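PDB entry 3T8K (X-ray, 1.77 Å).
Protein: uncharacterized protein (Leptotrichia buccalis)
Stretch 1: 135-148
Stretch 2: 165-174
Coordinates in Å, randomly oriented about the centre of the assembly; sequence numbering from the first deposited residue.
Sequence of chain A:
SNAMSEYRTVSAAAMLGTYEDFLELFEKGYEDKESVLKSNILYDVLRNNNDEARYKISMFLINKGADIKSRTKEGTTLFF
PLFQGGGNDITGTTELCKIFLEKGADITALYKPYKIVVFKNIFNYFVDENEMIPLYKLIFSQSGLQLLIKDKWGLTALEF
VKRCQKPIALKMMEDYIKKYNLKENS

Stretch 1 (135-148) LYKLIFSQSGLQLL
Stretch 2, residues 165-174: QKPIALKMME

Two helices running the same way pack through a small apolar seam of two aromatic rings, an alanine, a leucine from the loop and two selenomethionines, with no direct hydrogen bond between the stretches and a single water bridging them at one end. The first helix enters from earlier in the chain and runs through 135-139; the second spans 167-174 and continues onward, with Lys 166 at its N-cap position. Their N-to-C directions differ by 21° (signed crossing angle -21°), and the axes come no closer than 11.1 Å, a wide spacing that leaves room for large side chains. Register is set by CA of Tyr 136 lying 7.2 Å from CA of Ala 169, and CA of Phe 140 lying 7.5 Å from CA of Met 172. The contact buries 456 Å² in total.

Tyr 136 points toward the second helix with chi1 m (-75°) and chi2 -18°. Its ring lies over Ala 169, whose CA sits over one face; the small methyl lets the phenol come close, with Tyr 136 OH 3.5 Å from Ala 169 CB. Ile 168, m/t, adds a lighter contact at the margin, Ile 168 CG2 to Tyr 136 CD2 at 4.2 Å. The hydroxyl is buried but satisfied: water 1 donates to Tyr 136 OH at 2.9 Å and accepts from Lys 166 NZ at 2.8 Å. Lys 166 folds through m, m, t, t to bring its amine there.

One turn on, Phe 140 (chi1 -65°, chi2 -65°) also points toward the partner. Met 172 O and Met 173 N lie over one face of its ring, so the phenyl covers backbone as well as side chains: Phe 140 CE2 is 3.9 Å from Met 172 CB, and Phe 140 CZ is 3.4 Å from Met 173 CG.

Met 172, a selenomethionine with rotamer m, t, p, reaches back between the helices. Met 172 SE lies 3.6 Å from Tyr 136 CB and 5.0 Å from the Tyr 136 ring centroid, obliquely at 61° off the normal, while Met 172 CE comes 4.1 Å from Lys 137 N. The long, unbranched chain suits this gap.

Farther along the chain, Ser 141 OG donates to Lys 137 O at 2.6 Å. Gly 144 adopts phi/psi 97/9, where a CB would jam against the preceding carbonyl O. The chain then returns in an irregular path to Leu 147 (-86/-13, rotamer m/t), which points toward the second helix. Met 173, also selenomethionine and m, t, p, starts sideways, but its end comes nearer, placing Met 173 CE 3.5 Å from Leu 147 CB and extending the buried seam into the loop.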

# COMPACT_ATOMS: atom_id res chain seq x y z
N LEU A 135 15.87 11.96 7.81
CA LEU A 135 14.43 11.88 7.98
C LEU A 135 14.02 11.90 9.45
O LEU A 135 13.08 12.60 9.82
CB LEU A 135 13.85 10.64 7.26
CG LEU A 135 12.36 10.38 7.43
CD1 LEU A 135 11.56 11.59 6.92
CD2 LEU A 135 11.92 9.11 6.70
N TYR A 136 14.74 11.16 10.29
CA TYR A 136 14.47 11.15 11.73
C TYR A 136 14.56 12.56 12.32
O TYR A 136 13.73 12.97 13.14
CB TYR A 136 15.47 10.24 12.46
CG TYR A 136 15.27 8.75 12.32
CD1 TYR A 136 14.06 8.20 11.90
CD2 TYR A 136 16.29 7.87 12.65
CE1 TYR A 136 13.89 6.83 11.80
CE2 TYR A 136 16.13 6.50 12.55
CZ TYR A 136 14.93 5.98 12.13
OH TYR A 136 14.79 4.62 12.03
N LYS A 137 15.58 13.30 11.90
CA LYS A 137 15.78 14.67 12.37
C LYS A 137 14.62 15.58 11.99
O LYS A 137 14.19 16.41 12.79
CB LYS A 137 17.10 15.24 11.84
CG LYS A 137 18.33 14.61 12.49
CD LYS A 137 19.60 15.27 12.00
CE LYS A 137 20.83 14.73 12.69
NZ LYS A 137 22.05 15.43 12.20
N LEU A 138 14.14 15.43 10.76
CA LEU A 138 13.01 16.22 10.29
C LEU A 138 11.81 15.97 11.18
O LEU A 138 11.18 16.91 11.68
CB LEU A 138 12.65 15.86 8.84
CG LEU A 138 13.57 16.37 7.74
CD1 LEU A 138 13.19 15.76 6.39
CD2 LEU A 138 13.52 17.90 7.68
N ILE A 139 11.49 14.70 11.39
CA ILE A 139 10.33 14.33 12.17
C ILE A 139 10.41 14.78 13.63
O ILE A 139 9.49 15.41 14.14
CB ILE A 139 10.05 12.82 12.07
CG1 ILE A 139 9.75 12.44 10.62
CG2 ILE A 139 8.90 12.44 12.98
CD1 ILE A 139 9.57 10.95 10.40
N PHE A 140 11.52 14.47 14.30
CA PHE A 140 11.62 14.77 15.73
C PHE A 140 11.88 16.24 16.05
O PHE A 140 11.86 16.62 17.22
CB PHE A 140 12.66 13.86 16.40
CG PHE A 140 12.27 12.41 16.39
CD1 PHE A 140 11.15 11.97 17.09
CD2 PHE A 140 12.99 11.48 15.65
CE1 PHE A 140 10.78 10.64 17.08
CE2 PHE A 140 12.61 10.15 15.63
CZ PHE A 140 11.51 9.73 16.35
N SER A 141 12.08 17.06 15.01
CA SER A 141 12.21 18.51 15.17
C SER A 141 10.84 19.19 15.25
O SER A 141 10.74 20.40 15.50
CB SER A 141 12.99 19.11 14.00
OG SER A 141 14.34 18.70 14.03
N GLN A 142 9.78 18.43 15.01
CA GLN A 142 8.43 18.98 15.06
C GLN A 142 7.81 18.76 16.44
O GLN A 142 7.80 17.64 16.96
CB GLN A 142 7.56 18.33 13.98
CG GLN A 142 8.19 18.32 12.59
CD GLN A 142 8.62 19.70 12.13
OE1 GLN A 142 7.86 20.66 12.24
NE2 GLN A 142 9.83 19.81 11.61
N SER A 143 7.28 19.84 17.01
CA SER A 143 6.55 19.78 18.26
C SER A 143 5.22 19.08 18.06
O SER A 143 4.59 19.23 17.01
CB SER A 143 6.31 21.20 18.78
OG SER A 143 5.50 21.20 19.95
N GLY A 144 4.77 18.32 19.05
CA GLY A 144 3.43 17.76 18.99
C GLY A 144 3.28 16.33 18.50
O GLY A 144 2.17 15.86 18.27
N LEU A 145 4.39 15.61 18.33
CA LEU A 145 4.28 14.20 17.95
C LEU A 145 3.55 13.40 19.03
O LEU A 145 3.79 13.59 20.23
CB LEU A 145 5.66 13.59 17.67
CG LEU A 145 6.48 14.26 16.57
CD1 LEU A 145 7.86 13.62 16.45
CD2 LEU A 145 5.74 14.22 15.24
N GLN A 146 2.65 12.53 18.61
CA GLN A 146 1.81 11.78 19.55
C GLN A 146 2.39 10.39 19.75
O GLN A 146 1.88 9.40 19.21
CB GLN A 146 0.37 11.72 19.03
CG GLN A 146 -0.24 13.10 18.82
CD GLN A 146 -1.72 13.05 18.48
OE1 GLN A 146 -2.54 12.63 19.30
NE2 GLN A 146 -2.06 13.47 17.27
N LEU A 147 3.47 10.32 20.52
CA LEU A 147 4.24 9.09 20.66
C LEU A 147 3.73 8.13 21.74
O LEU A 147 4.15 6.97 21.77
CB LEU A 147 5.72 9.41 20.92
CG LEU A 147 6.47 10.33 19.95
CD1 LEU A 147 7.95 10.39 20.34
CD2 LEU A 147 6.33 9.87 18.50
N LEU A 148 2.84 8.60 22.61
CA LEU A 148 2.37 7.81 23.75
C LEU A 148 0.87 7.63 23.75
O LEU A 148 0.24 7.45 24.79
CB LEU A 148 2.80 8.47 25.07
CG LEU A 148 4.31 8.52 25.24
CD1 LEU A 148 4.69 9.32 26.49
CD2 LEU A 148 4.87 7.11 25.29
N GLN A 165 13.93 -3.50 15.19
CA GLN A 165 15.37 -3.46 15.42
C GLN A 165 15.89 -2.10 14.98
O GLN A 165 16.68 -2.00 14.05
CB GLN A 165 16.08 -4.61 14.71
CG GLN A 165 16.42 -5.79 15.62
CD GLN A 165 15.58 -7.03 15.36
OE1 GLN A 165 15.99 -7.94 14.64
NE2 GLN A 165 14.39 -7.07 15.96
N LYS A 166 15.41 -1.05 15.64
CA LYS A 166 15.72 0.33 15.27
C LYS A 166 16.20 1.13 16.48
O LYS A 166 15.50 2.03 16.94
CB LYS A 166 14.47 1.01 14.69
CG LYS A 166 13.85 0.29 13.51
CD LYS A 166 14.79 0.29 12.32
CE LYS A 166 14.08 -0.13 11.04
NZ LYS A 166 14.90 0.31 9.88
N PRO A 167 17.39 0.81 16.99
CA PRO A 167 17.88 1.44 18.22
C PRO A 167 18.02 2.95 18.11
O PRO A 167 17.83 3.67 19.10
CB PRO A 167 19.25 0.78 18.43
CG PRO A 167 19.65 0.28 17.07
CD PRO A 167 18.36 -0.16 16.45
N ILE A 168 18.35 3.45 16.92
CA ILE A 168 18.52 4.89 16.74
C ILE A 168 17.18 5.61 16.87
O ILE A 168 17.06 6.61 17.57
CB ILE A 168 19.19 5.24 15.39
CG1 ILE A 168 20.56 4.56 15.29
CG2 ILE A 168 19.34 6.74 15.24
CD1 ILE A 168 21.35 4.94 14.05
N ALA A 169 16.16 5.09 16.19
CA ALA A 169 14.82 5.66 16.31
C ALA A 169 14.35 5.61 17.77
O ALA A 169 13.70 6.53 18.25
CB ALA A 169 13.85 4.92 15.41
N LEU A 170 14.69 4.53 18.46
CA LEU A 170 14.22 4.35 19.83
C LEU A 170 14.84 5.41 20.74
O LEU A 170 14.15 6.03 21.54
CB LEU A 170 14.56 2.95 20.37
CG LEU A 170 14.14 2.75 21.82
CD1 LEU A 170 12.62 2.82 21.93
CD2 LEU A 170 14.66 1.42 22.37
N LYS A 171 16.14 5.60 20.59
CA LYS A 171 16.88 6.59 21.35
C LYS A 171 16.33 7.99 21.10
O LYS A 171 16.13 8.77 22.03
CB LYS A 171 18.36 6.54 20.98
CG LYS A 171 19.23 7.58 21.69
CD LYS A 171 18.94 7.64 23.17
CE LYS A 171 19.69 8.79 23.84
NZ LYS A 171 19.16 9.05 25.20
N MSE A 172 16.08 8.30 19.84
CA MSE A 172 15.58 9.63 19.50
C MSE A 172 14.17 9.87 20.02
O MSE A 172 13.83 10.98 20.41
CB MSE A 172 15.68 9.86 17.99
CG MSE A 172 17.13 9.93 17.51
SE MSE A 172 17.28 10.24 15.60
CE MSE A 172 16.93 12.16 15.60
N MSE A 173 13.34 8.82 20.05
CA MSE A 173 11.99 8.95 20.59
C MSE A 173 12.03 9.15 22.10
O MSE A 173 11.27 9.95 22.65
CB MSE A 173 11.13 7.73 20.27
CG MSE A 173 10.48 7.75 18.91
SE MSE A 173 9.25 6.24 18.85
CE MSE A 173 7.92 6.86 20.09
N GLU A 174 12.89 8.39 22.79
CA GLU A 174 13.03 8.56 24.23
C GLU A 174 13.52 9.98 24.54
O GLU A 174 13.07 10.60 25.51
CB GLU A 174 13.97 7.49 24.82
CG GLU A 174 13.32 6.11 24.91
CD GLU A 174 14.32 5.00 25.15
OE1 GLU A 174 15.53 5.30 25.25
OE2 GLU A 174 13.90 3.83 25.23
O HOH W 1 13.74 2.89 9.96